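Local coordinates for fungal protease inhibitor-1 (Antheraea mylitta, PDB 3BT4), which inhibits trypsin, chymotrypsin and the proteases of the fungi Aspergillus oryzae and Rhizopus oryzae, at residues K36-P41 and Y56-G61; V44-E49 and V67-L72; A51-Y56 and L72-G77. One frame throughout, in Å; residues are numbered along the deposited sequence.

Contact 1 (K36-P41 and Y56-G61); sequences KCACCP and YSKEIG
K36 and C37 run backbone to backbone against K58 and G61: the CA atoms of K36 and G61 are 3.9 Å apart, and one main-chain hydrogen bond, from C37 N to K58 O at 2.7 Å, joins the two loops. Its N-H...O angle of 163° shows it to be nearly straight at the hydrogen, while the donor stands above the carbonyl plane, 45° out of it. K58 O also accepts a weak bond from G61 N in its own turn, so two N-H groups converge on this one oxygen. G61, with a positive phi, lets K36 come close: K36 CG lies 3.9 Å from G61 CA, so close that a CB on G61 would collide with it.

The side chain of K58 does most of the remaining work. Its chi1 of 74° sets CG between the backbone N and the carbonyl carbon, and the extended chain then passes alongside the C37-A38 peptide. K58 CB is 3.8 Å from A38 N, and further out K58 CD reaches C37 O at 3.8 Å and A38 CB at the same distance. That methyl is also touched by Y56 OH, at 3.8 Å from A38 CB; the hydroxyl hydrogen-bonds to H33 O, outside the two segments.

C37 is also tied to C4 by a disulfide, a second, covalent restraint on the donor residue. Across the contact, polar bonding is thus confined to the backbone, and the lysine contributes methylene carbons: the two loops are held by one short, nearly straight amide bond flanked by aliphatic contacts, with no charged pair between them.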
loop_
_atom_site.group_PDB
_atom_site.type_symbol
_atom_site.label_atom_id
_atom_site.label_comp_id
_atom_site.label_asym_id
_atom_site.label_seq_id
_atom_site.Cartn_x
_atom_site.Cartn_y
_atom_site.Cartn_z
ATOM N N LYS A 36 1.753 -0.668 9.765
ATOM C CA LYS A 36 0.887 -1.781 10.168
ATOM C C LYS A 36 -0.585 -1.408 9.957
ATOM O O LYS A 36 -1.025 -0.322 10.370
ATOM C CB LYS A 36 1.167 -2.184 11.616
ATOM C CG LYS A 36 2.546 -2.822 11.786
ATOM C CD LYS A 36 2.837 -3.224 13.230
ATOM C CE LYS A 36 3.503 -2.092 14.018
ATOM N NZ LYS A 36 4.769 -1.631 13.369
ATOM N N CYS A 37 -1.311 -2.296 9.271
ATOM C CA CYS A 37 -2.724 -2.107 8.897
ATOM C C CYS A 37 -3.024 -0.875 8.020
ATOM O O CYS A 37 -4.198 -0.490 7.848
ATOM C CB CYS A 37 -3.649 -2.193 10.127
ATOM S SG CYS A 37 -3.569 -3.836 10.922
ATOM N N ALA A 38 -1.967 -0.277 7.457
ATOM C CA ALA A 38 -2.119 0.805 6.478
ATOM C C ALA A 38 -2.813 2.041 7.079
ATOM O O ALA A 38 -3.599 2.700 6.423
ATOM C CB ALA A 38 -2.880 0.288 5.259
ATOM N N CYS A 39 -2.484 2.353 8.334
ATOM C CA CYS A 39 -3.040 3.505 9.062
ATOM C C CYS A 39 -2.536 4.859 8.571
ATOM O O CYS A 39 -3.184 5.889 8.808
ATOM C CB CYS A 39 -2.778 3.357 10.565
ATOM S SG CYS A 39 -3.563 1.871 11.250
ATOM N N CYS A 40 -1.401 4.851 7.872
ATOM C CA CYS A 40 -0.797 6.092 7.372
ATOM C C CYS A 40 -1.010 6.349 5.874
ATOM O O CYS A 40 -0.889 5.436 5.050
ATOM C CB CYS A 40 0.694 6.154 7.704
ATOM S SG CYS A 40 1.074 6.369 9.477
ATOM N N PRO A 41 -1.306 7.609 5.522
ATOM C CA PRO A 41 -1.386 8.028 4.117
ATOM C C PRO A 41 -0.029 7.900 3.425
ATOM O O PRO A 41 0.992 7.897 4.085
ATOM C CB PRO A 41 -1.796 9.507 4.225
ATOM C CG PRO A 41 -1.350 9.911 5.633
ATOM C CD PRO A 41 -1.585 8.719 6.449
ATOM N N TYR A 56 3.860 -6.416 -0.562
ATOM C CA TYR A 56 3.014 -5.504 0.189
ATOM C C TYR A 56 2.078 -6.321 1.054
ATOM O O TYR A 56 1.265 -7.099 0.533
ATOM C CB TYR A 56 2.191 -4.601 -0.737
ATOM C CG TYR A 56 1.343 -3.603 0.023
ATOM C CD1 TYR A 56 1.858 -2.365 0.394
ATOM C CD2 TYR A 56 0.031 -3.910 0.395
ATOM C CE1 TYR A 56 1.087 -1.451 1.101
ATOM C CE2 TYR A 56 -0.747 -3.001 1.122
ATOM C CZ TYR A 56 -0.205 -1.772 1.457
ATOM O OH TYR A 56 -0.954 -0.861 2.151
ATOM N N SER A 57 2.197 -6.130 2.368
ATOM C CA SER A 57 1.275 -6.736 3.330
ATOM C C SER A 57 1.096 -5.806 4.527
ATOM O O SER A 57 2.007 -5.640 5.333
ATOM C CB SER A 57 1.752 -8.128 3.769
ATOM O OG SER A 57 0.864 -8.687 4.732
ATOM N N LYS A 58 -0.083 -5.187 4.603
ATOM C CA LYS A 58 -0.441 -4.269 5.695
ATOM C C LYS A 58 -0.625 -5.023 7.010
ATOM O O LYS A 58 -0.295 -4.498 8.077
ATOM C CB LYS A 58 -1.697 -3.464 5.365
ATOM C CG LYS A 58 -2.972 -4.242 5.432
ATOM C CD LYS A 58 -4.170 -3.339 5.305
ATOM C CE LYS A 58 -5.430 -4.168 5.226
ATOM N NZ LYS A 58 -6.646 -3.337 5.355
ATOM N N GLU A 59 -1.113 -6.261 6.911
ATOM C CA GLU A 59 -1.245 -7.174 8.051
ATOM C C GLU A 59 0.082 -7.373 8.730
ATOM O O GLU A 59 0.154 -7.763 9.886
ATOM C CB GLU A 59 -1.745 -8.542 7.577
ATOM C CG GLU A 59 -3.186 -8.571 7.115
ATOM C CD GLU A 59 -3.428 -7.861 5.794
ATOM O OE1 GLU A 59 -4.552 -7.358 5.602
ATOM O OE2 GLU A 59 -2.519 -7.807 4.940
ATOM N N ILE A 60 1.136 -7.085 7.990
ATOM C CA ILE A 60 2.484 -7.426 8.387
ATOM C C ILE A 60 3.328 -6.170 8.606
ATOM O O ILE A 60 4.437 -6.236 9.170
ATOM C CB ILE A 60 3.105 -8.355 7.293
ATOM C CG1 ILE A 60 3.493 -9.710 7.870
ATOM C CG2 ILE A 60 4.241 -7.700 6.550
ATOM C CD1 ILE A 60 2.384 -10.734 7.781
ATOM N N GLY A 61 2.804 -5.034 8.138
ATOM C CA GLY A 61 3.522 -3.763 8.165
ATOM C C GLY A 61 4.545 -3.549 7.061
ATOM O O GLY A 61 5.329 -2.606 7.129
#

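Contact 2 (V44-E49 and V67-L72); sequences VTLLRE and VCQEPL
T45-L47 and V67-Q69 meet as neighbouring parallel chains in the mixed sheet, where strand 66-68 forms one edge beside the central strand 40-47. Three backbone hydrogen bonds establish the register: V67 N to T45 O at 2.8 Å, L47 N to V67 O at 2.8 Å and Q69 N to L47 O at 2.9 Å. The first lies nearly along the C=O axis (168°).

L46 and V67 share one face, L47 and C68 the other. The two branches of L46 divide their partners: CD2 meets V67 CG2 at 3.8 Å, and CD1 lies 3.6 Å from Q69 NE2, the L46 and Q69 side chains crossing at about a right angle. An alanine at L46 would probably open a gap beside V67 CG2 and leave the outer part of Q69 without the CD1 methyl it crosses. On the other face L47 CG rests 3.5 Å from V67 O. L72 CD2 comes within 3.4 Å of E49 N.

E70 forms a salt bridge with R30 of strand 28-30, the opposite edge of the sheet, and C68 is disulfide-bonded to C79. Between the two segments amide bonds set the alignment and apolar branches flank it, without an ion pair.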
loop_
_atom_site.group_PDB
_atom_site.type_symbol
_atom_site.label_atom_id
_atom_site.label_comp_id
_atom_site.label_asym_id
_atom_site.label_seq_id
_atom_site.Cartn_x
_atom_site.Cartn_y
_atom_site.Cartn_z
ATOM N N VAL A 44 1.959 7.306 -3.471
ATOM C CA VAL A 44 2.321 6.017 -4.068
ATOM C C VAL A 44 2.672 6.077 -5.564
ATOM O O VAL A 44 2.188 6.927 -6.312
ATOM C CB VAL A 44 1.254 4.924 -3.772
ATOM C CG1 VAL A 44 0.921 4.915 -2.280
ATOM C CG2 VAL A 44 0.005 5.143 -4.569
ATOM N N THR A 45 3.546 5.159 -5.962
ATOM C CA THR A 45 3.899 4.933 -7.351
ATOM C C THR A 45 3.239 3.636 -7.831
ATOM O O THR A 45 3.207 2.648 -7.113
ATOM C CB THR A 45 5.437 4.881 -7.478
ATOM O OG1 THR A 45 5.953 6.190 -7.203
ATOM C CG2 THR A 45 5.908 4.417 -8.881
ATOM N N LEU A 46 2.693 3.635 -9.047
ATOM C CA LEU A 46 2.101 2.397 -9.571
ATOM C C LEU A 46 2.969 1.708 -10.610
ATOM O O LEU A 46 3.625 2.361 -11.442
ATOM C CB LEU A 46 0.670 2.609 -10.093
ATOM C CG LEU A 46 -0.361 3.205 -9.119
ATOM C CD1 LEU A 46 -1.710 3.386 -9.792
ATOM C CD2 LEU A 46 -0.491 2.375 -7.837
ATOM N N LEU A 47 2.961 0.376 -10.543
ATOM C CA LEU A 47 3.791 -0.465 -11.398
ATOM C C LEU A 47 2.962 -1.269 -12.385
ATOM O O LEU A 47 1.820 -1.643 -12.112
ATOM C CB LEU A 47 4.654 -1.396 -10.549
ATOM C CG LEU A 47 5.397 -0.787 -9.350
ATOM C CD1 LEU A 47 5.782 -1.877 -8.410
ATOM C CD2 LEU A 47 6.613 0.011 -9.749
ATOM N N ARG A 48 3.560 -1.516 -13.543
ATOM C CA ARG A 48 2.926 -2.237 -14.625
ATOM C C ARG A 48 3.089 -3.751 -14.484
ATOM O O ARG A 48 3.944 -4.234 -13.743
ATOM C CB ARG A 48 3.539 -1.799 -15.961
ATOM C CG ARG A 48 3.505 -0.310 -16.259
ATOM C CD ARG A 48 2.129 0.113 -16.645
ATOM N NE ARG A 48 2.125 1.352 -17.420
ATOM C CZ ARG A 48 2.230 1.397 -18.749
ATOM N NH1 ARG A 48 2.372 0.274 -19.451
ATOM N NH2 ARG A 48 2.184 2.568 -19.370
ATOM N N GLU A 49 2.287 -4.492 -15.244
ATOM C CA GLU A 49 2.400 -5.942 -15.314
ATOM C C GLU A 49 3.814 -6.393 -15.690
ATOM O O GLU A 49 4.404 -5.882 -16.642
ATOM C CB GLU A 49 1.388 -6.498 -16.318
ATOM C CG GLU A 49 1.322 -8.009 -16.302
ATOM C CD GLU A 49 0.222 -8.587 -17.192
ATOM O OE1 GLU A 49 -0.354 -7.848 -18.032
ATOM O OE2 GLU A 49 -0.042 -9.800 -17.053
ATOM N N VAL A 67 3.630 0.228 -5.702
ATOM C CA VAL A 67 2.761 -0.943 -5.675
ATOM C C VAL A 67 2.246 -1.281 -7.076
ATOM O O VAL A 67 2.206 -0.419 -7.950
ATOM C CB VAL A 67 1.604 -0.781 -4.629
ATOM C CG1 VAL A 67 2.140 -0.943 -3.188
ATOM C CG2 VAL A 67 0.868 0.545 -4.809
ATOM N N CYS A 68 1.882 -2.534 -7.300
ATOM C CA CYS A 68 1.309 -2.933 -8.586
ATOM C C CYS A 68 0.005 -2.195 -8.861
ATOM O O CYS A 68 -0.794 -1.973 -7.935
ATOM C CB CYS A 68 1.072 -4.448 -8.624
ATOM S SG CYS A 68 2.578 -5.372 -8.340
ATOM N N GLN A 69 -0.210 -1.819 -10.115
ATOM C CA GLN A 69 -1.425 -1.098 -10.477
ATOM C C GLN A 69 -2.616 -2.057 -10.473
ATOM O O GLN A 69 -2.681 -2.987 -11.284
ATOM C CB GLN A 69 -1.268 -0.379 -11.822
ATOM C CG GLN A 69 -2.404 0.594 -12.166
ATOM C CD GLN A 69 -2.053 1.580 -13.287
ATOM O OE1 GLN A 69 -1.302 1.259 -14.216
ATOM N NE2 GLN A 69 -2.598 2.788 -13.200
ATOM N N GLU A 70 -3.546 -1.816 -9.541
ATOM C CA GLU A 70 -4.752 -2.638 -9.352
ATOM C C GLU A 70 -5.429 -2.976 -10.669
ATOM O O GLU A 70 -5.525 -2.106 -11.541
ATOM C CB GLU A 70 -5.745 -1.938 -8.407
ATOM C CG GLU A 70 -5.354 -1.985 -6.943
ATOM C CD GLU A 70 -4.390 -0.872 -6.536
ATOM O OE1 GLU A 70 -3.728 -1.012 -5.476
ATOM O OE2 GLU A 70 -4.294 0.131 -7.278
ATOM N N PRO A 71 -5.914 -4.229 -10.826
ATOM C CA PRO A 71 -5.981 -5.334 -9.871
ATOM C C PRO A 71 -4.767 -6.275 -9.890
ATOM O O PRO A 71 -4.856 -7.414 -9.411
ATOM C CB PRO A 71 -7.233 -6.092 -10.328
ATOM C CG PRO A 71 -7.303 -5.852 -11.798
ATOM C CD PRO A 71 -6.492 -4.618 -12.123
ATOM N N LEU A 72 -3.650 -5.809 -10.449
ATOM C CA LEU A 72 -2.393 -6.573 -10.456
ATOM C C LEU A 72 -1.929 -6.818 -9.040
ATOM O O LEU A 72 -2.079 -5.943 -8.167
ATOM C CB LEU A 72 -1.296 -5.812 -11.211
ATOM C CG LEU A 72 -0.984 -5.926 -12.706
ATOM C CD1 LEU A 72 -2.125 -6.353 -13.581
ATOM C CD2 LEU A 72 -0.422 -4.609 -13.196
#

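Contact 3 (A51-Y56 and L72-G77); sequences AACKTY and LKCLNG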
loop_
_atom_site.group_PDB
_atom_site.type_symbol
_atom_site.label_atom_id
_atom_site.label_comp_id
_atom_site.label_asym_id
_atom_site.label_seq_id
_atom_site.Cartn_x
_atom_site.Cartn_y
_atom_site.Cartn_z
ATOM N N ALA A 51 6.564 -5.933 -14.128
ATOM C CA ALA A 51 7.571 -5.115 -13.447
ATOM C C ALA A 51 7.824 -5.689 -12.057
ATOM O O ALA A 51 6.927 -6.214 -11.440
ATOM C CB ALA A 51 7.134 -3.675 -13.367
ATOM N N ALA A 52 9.073 -5.620 -11.605
ATOM C CA ALA A 52 9.454 -6.081 -10.279
ATOM C C ALA A 52 8.804 -5.241 -9.185
ATOM O O ALA A 52 8.641 -4.032 -9.327
ATOM C CB ALA A 52 10.976 -6.066 -10.132
ATOM N N CYS A 53 8.440 -5.898 -8.093
ATOM C CA CYS A 53 7.782 -5.241 -6.973
ATOM C C CYS A 53 8.223 -5.858 -5.653
ATOM O O CYS A 53 8.556 -7.048 -5.603
ATOM C CB CYS A 53 6.270 -5.396 -7.095
ATOM S SG CYS A 53 5.778 -7.108 -7.382
ATOM N N LYS A 54 8.194 -5.045 -4.595
ATOM C CA LYS A 54 8.428 -5.531 -3.237
ATOM C C LYS A 54 7.109 -5.929 -2.602
ATOM O O LYS A 54 6.092 -5.277 -2.805
ATOM C CB LYS A 54 9.106 -4.470 -2.378
ATOM C CG LYS A 54 10.333 -3.800 -3.011
ATOM C CD LYS A 54 10.590 -2.415 -2.382
ATOM C CE LYS A 54 10.971 -2.546 -0.904
ATOM N NZ LYS A 54 11.601 -1.309 -0.306
ATOM N N THR A 55 7.135 -7.002 -1.818
ATOM C CA THR A 55 5.923 -7.539 -1.197
ATOM C C THR A 55 5.163 -6.473 -0.358
ATOM O O THR A 55 5.752 -5.697 0.415
ATOM C CB THR A 55 6.236 -8.796 -0.328
ATOM O OG1 THR A 55 7.176 -8.449 0.690
ATOM C CG2 THR A 55 6.840 -9.888 -1.147
ATOM N N TYR A 56 3.860 -6.416 -0.562
ATOM C CA TYR A 56 3.014 -5.504 0.189
ATOM C C TYR A 56 2.078 -6.321 1.054
ATOM O O TYR A 56 1.265 -7.099 0.533
ATOM C CB TYR A 56 2.191 -4.601 -0.737
ATOM C CG TYR A 56 1.343 -3.603 0.023
ATOM C CD1 TYR A 56 1.858 -2.365 0.394
ATOM C CD2 TYR A 56 0.031 -3.910 0.395
ATOM C CE1 TYR A 56 1.087 -1.451 1.101
ATOM C CE2 TYR A 56 -0.747 -3.001 1.122
ATOM C CZ TYR A 56 -0.205 -1.772 1.457
ATOM O OH TYR A 56 -0.954 -0.861 2.151
ATOM N N LEU A 72 -3.650 -5.809 -10.449
ATOM C CA LEU A 72 -2.393 -6.573 -10.456
ATOM C C LEU A 72 -1.929 -6.818 -9.040
ATOM O O LEU A 72 -2.079 -5.943 -8.167
ATOM C CB LEU A 72 -1.296 -5.812 -11.211
ATOM C CG LEU A 72 -0.984 -5.926 -12.706
ATOM C CD1 LEU A 72 -2.125 -6.353 -13.581
ATOM C CD2 LEU A 72 -0.422 -4.609 -13.196
ATOM N N LYS A 73 -1.370 -8.008 -8.802
ATOM C CA LYS A 73 -0.823 -8.320 -7.481
ATOM C C LYS A 73 0.664 -8.657 -7.564
ATOM O O LYS A 73 1.116 -9.250 -8.529
ATOM C CB LYS A 73 -1.615 -9.456 -6.788
ATOM C CG LYS A 73 -3.158 -9.217 -6.588
ATOM C CD LYS A 73 -3.510 -7.794 -6.076
ATOM C CE LYS A 73 -5.017 -7.554 -5.763
ATOM N NZ LYS A 73 -5.989 -7.976 -6.825
ATOM N N CYS A 74 1.412 -8.268 -6.542
ATOM C CA CYS A 74 2.815 -8.609 -6.443
ATOM C C CYS A 74 3.007 -10.050 -5.985
ATOM O O CYS A 74 3.005 -10.340 -4.787
ATOM C CB CYS A 74 3.536 -7.664 -5.485
ATOM S SG CYS A 74 5.301 -7.855 -5.540
ATOM N N LEU A 75 3.190 -10.940 -6.958
ATOM C CA LEU A 75 3.417 -12.347 -6.685
ATOM C C LEU A 75 4.753 -12.759 -7.251
ATOM O O LEU A 75 5.067 -12.465 -8.409
ATOM C CB LEU A 75 2.313 -13.211 -7.304
ATOM C CG LEU A 75 0.900 -13.111 -6.717
ATOM C CD1 LEU A 75 -0.048 -14.016 -7.475
ATOM C CD2 LEU A 75 0.906 -13.470 -5.230
ATOM N N ASN A 76 5.530 -13.466 -6.435
ATOM C CA ASN A 76 6.864 -13.938 -6.826
ATOM C C ASN A 76 7.796 -12.773 -7.196
ATOM O O ASN A 76 8.760 -12.935 -7.947
ATOM C CB ASN A 76 6.772 -15.001 -7.941
ATOM C CG ASN A 76 5.891 -16.223 -7.546
ATOM O OD1 ASN A 76 5.461 -16.993 -8.401
ATOM N ND2 ASN A 76 5.633 -16.390 -6.253
ATOM N N GLY A 77 7.485 -11.593 -6.653
ATOM C CA GLY A 77 8.315 -10.388 -6.838
ATOM C C GLY A 77 8.066 -9.673 -8.155
ATOM O O GLY A 77 8.858 -8.845 -8.565
HETATM O O HOH W 1 3.203 -8.708 -1.801
#
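C53 and C74 form a disulfide that staples the irregular chain 51-56 to the beta-hairpin of strands 73-75 and 78-80. The hairpin turns at N76 and G77, both with positive phi, in the backbone pattern of a type I' turn. Starting from the loop side, C53 CB points toward the hairpin and meets L47 CD1 at 3.8 Å; the side chain also touches C79, and its SG packs against C68. A chi1 of 50° places SG between the backbone N and the carbonyl carbon, and from there C53 SG bonds to C74 SG at 2.0 Å. The torsion about the sulfur-sulfur bond is 96°, close to the preferred right angle. On the far side C74 SG lies anti to its own backbone N and passes 3.8 Å from K54 O.

A backbone clasp supports the covalent one. C53 N hydrogen-bonds to G77 O at 3.0 Å, with the donor 58° out of the carbonyl plane. The same oxygen receives a CA-H...O contact from A52 CA at 3.3 Å, and the exchange is returned by G77 CA, which lies 3.6 Å from C53 O. G77 O is therefore approached by one N-H and one C-H from consecutive residues, while the glycine brings only main-chain atoms to the loop. The clasp and the disulfide hold C53 at both its amide and its sulfur.

The hairpin is further secured next door, where K73 pairs through its backbone with T80. Toward the other end of the loop a water takes over: it accepts from Y56 N at 2.7 Å, and the weak bond it gives runs 3.4 Å from the water O to C74 O.

In the fold
Each pair of contacts crosses along the chain: the first segments 36-41, 44-49 and 51-56 precede their partners 56-61, 67-72 and 72-77, in the same order. Contacts 1 and 2 have centres about 16 Å apart on opposite sides of the chain's centre; segment 36-41 runs into strand 40-47, which contact 2 uses further on, and Y56 CD1 touches V67 CG1 at 3.9 Å. The centre of contact 3 lies about 16 Å from that of contact 1 (Y56 shared) and about 9 Å from that of contact 2 (L72 shared). Two disulfides meet there, C68 SG 3.8 Å from C53 SG. This small inhibitor is knit together by crossed loops, short strands and cystines.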